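Local coordinates for protein BA_2500 (Bacillus anthracis, PDB 4GUC) that is of unknown function but belongs to the DUF5065 family, whose beta-rich domain is grouped with the E-set, immunoglobulin-like folds, at residues Q14-F17 and L18-N22. Residues are numbered along the deposited sequence; the frame is centred on the assembly and turned at random. Where two conformers were deposited one is given.
Sequences QNYF and LLHHN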
loop_
_atom_site.group_PDB
_atom_site.type_symbol
_atom_site.label_atom_id
_atom_site.label_comp_id
_atom_site.label_asym_id
_atom_site.label_seq_id
_atom_site.Cartn_x
_atom_site.Cartn_y
_atom_site.Cartn_z
ATOM N N GLN A 14 -7.152 -2.011 9.197
ATOM C CA GLN A 14 -7.337 -3.175 8.329
ATOM C C GLN A 14 -8.692 -3.145 7.646
ATOM O O GLN A 14 -9.176 -4.157 7.161
ATOM C CB GLN A 14 -7.234 -4.459 9.144
ATOM C CG GLN A 14 -5.967 -4.604 9.971
ATOM C CD GLN A 14 -4.756 -4.839 9.164
ATOM O OE1 GLN A 14 -4.812 -5.412 8.079
ATOM N NE2 GLN A 14 -3.622 -4.441 9.704
ATOM N N ASN A 15 -9.323 -1.983 7.682
ATOM C CA ASN A 15 -10.593 -1.756 7.039
ATOM C C ASN A 15 -10.431 -0.479 6.207
ATOM O O ASN A 15 -9.915 0.513 6.727
ATOM C CB ASN A 15 -11.640 -1.624 8.156
ATOM C CG ASN A 15 -12.947 -1.249 7.663
ATOM O OD1 ASN A 15 -13.180 -0.054 7.422
ATOM N ND2 ASN A 15 -13.874 -2.196 7.636
ATOM N N TYR A 16 -10.902 -0.499 4.951
ATOM C CA TYR A 16 -10.727 0.651 4.060
ATOM C C TYR A 16 -11.402 1.909 4.610
ATOM O O TYR A 16 -10.828 2.990 4.543
ATOM C CB TYR A 16 -11.096 0.373 2.607
ATOM C CG TYR A 16 -10.641 1.480 1.695
ATOM C CD1 TYR A 16 -9.348 1.473 1.161
ATOM C CD2 TYR A 16 -11.460 2.549 1.390
ATOM C CE1 TYR A 16 -8.901 2.489 0.348
ATOM C CE2 TYR A 16 -11.022 3.554 0.583
ATOM C CZ TYR A 16 -9.747 3.542 0.053
ATOM O OH TYR A 16 -9.304 4.583 -0.765
ATOM N N PHE A 17 -12.622 1.806 5.130
ATOM C CA PHE A 17 -13.285 2.976 5.684
ATOM C C PHE A 17 -12.396 3.625 6.763
ATOM O O PHE A 17 -12.184 4.842 6.771
ATOM C CB PHE A 17 -14.650 2.631 6.287
ATOM C CG PHE A 17 -15.372 3.820 6.852
ATOM C CD1 PHE A 17 -16.293 4.525 6.107
ATOM C CD2 PHE A 17 -15.113 4.262 8.149
ATOM C CE1 PHE A 17 -16.952 5.632 6.647
ATOM C CE2 PHE A 17 -15.758 5.361 8.677
ATOM C CZ PHE A 17 -16.663 6.049 7.907
ATOM N N LEU A 18 -11.851 2.814 7.677
ATOM C CA LEU A 18 -11.027 3.363 8.746
ATOM C C LEU A 18 -9.732 3.941 8.224
ATOM O O LEU A 18 -9.305 5.022 8.675
ATOM C CB LEU A 18 -10.829 2.340 9.857
ATOM C CG LEU A 18 -12.082 2.026 10.717
ATOM C CD1 LEU A 18 -11.744 0.906 11.720
ATOM C CD2 LEU A 18 -12.586 3.253 11.437
ATOM N N LEU A 19 -9.136 3.277 7.260
ATOM C CA LEU A 19 -7.888 3.773 6.642
ATOM C C LEU A 19 -8.146 5.141 6.013
ATOM O O LEU A 19 -7.433 6.121 6.268
ATOM C CB LEU A 19 -7.409 2.778 5.567
ATOM C CG LEU A 19 -6.124 3.178 4.831
ATOM C CD1 LEU A 19 -4.918 3.066 5.799
ATOM C CD2 LEU A 19 -5.933 2.387 3.554
ATOM N N HIS A 20 -9.210 5.221 5.233
ATOM C CA HIS A 20 -9.553 6.441 4.532
ATOM C C HIS A 20 -9.948 7.558 5.466
ATOM O O HIS A 20 -9.864 8.728 5.079
ATOM C CB HIS A 20 -10.630 6.051 3.499
ATOM C CG HIS A 20 -11.135 7.134 2.616
ATOM N ND1 HIS A 20 -10.313 7.858 1.788
ATOM C CD2 HIS A 20 -12.403 7.456 2.270
ATOM C CE1 HIS A 20 -11.046 8.664 1.044
ATOM N NE2 HIS A 20 -12.320 8.431 1.305
ATOM N N HIS A 21 -10.385 7.243 6.670
ATOM C CA HIS A 21 -10.783 8.266 7.631
ATOM C C HIS A 21 -9.720 8.559 8.698
ATOM O O HIS A 21 -9.949 9.367 9.594
ATOM C CB HIS A 21 -12.164 7.921 8.233
ATOM C CG HIS A 21 -13.280 8.093 7.243
ATOM N ND1 HIS A 21 -13.600 7.131 6.312
ATOM C CD2 HIS A 21 -14.121 9.134 7.014
ATOM C CE1 HIS A 21 -14.588 7.570 5.551
ATOM N NE2 HIS A 21 -14.935 8.771 5.968
ATOM N N ASN A 22 -8.565 7.917 8.597
ATOM C CA ASN A 22 -7.470 8.134 9.572
ATOM C C ASN A 22 -6.092 8.357 8.990
ATOM O O ASN A 22 -5.350 9.219 9.466
ATOM C CB ASN A 22 -7.468 6.943 10.521
ATOM C CG ASN A 22 -8.645 6.995 11.444
ATOM O OD1 ASN A 22 -8.638 7.763 12.408
ATOM N ND2 ASN A 22 -9.661 6.182 11.190
#
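Phe-17 and His-21, one turn apart, stack face to face, centroids 3.9 Å apart and planes at 20°. His-21 ND1 sits over the centre of the phenyl ring, while Phe-17 CZ lies over the imidazole nearer its rim. A flat imidazole can stack and donate at once: ND1 gives a hydrogen bond to Phe-17 O (2.7 Å), which lies in the imidazole plane, so stack and bond together fix the ring's rotation.

At the start of the helix Asn-15 is the N-cap. With CG anti to the backbone N (chi1 174°), its short amide turns back so that OD1 accepts from Leu-18 N (3.2 Å) on an in-plane lone pair, satisfying a first-turn N-H. Main-chain hydrogen bonds run from Leu-19 N to Asn-15 O and from His-20 N to Tyr-16 O. The Asn-22 amide reaches back one turn, ND2 donating to Leu-18 O (2.8 Å).

Tyr-16 CD1 meets Leu-19 CD2 at 4.3 Å. Buried, apolar Leu-19 suits the inward side of helix 16-22; both side chains pack on Val-101 of strand 98-106 and Tyr-112 of strand 109-119. Tyr-16 adds a hydroxyl hydrogen-bonded to Ser-115 N, and His-20 ND1 pairs likewise with Tyr-112 OH, fastening the short helix to strand 109-119 of the mixed sheet.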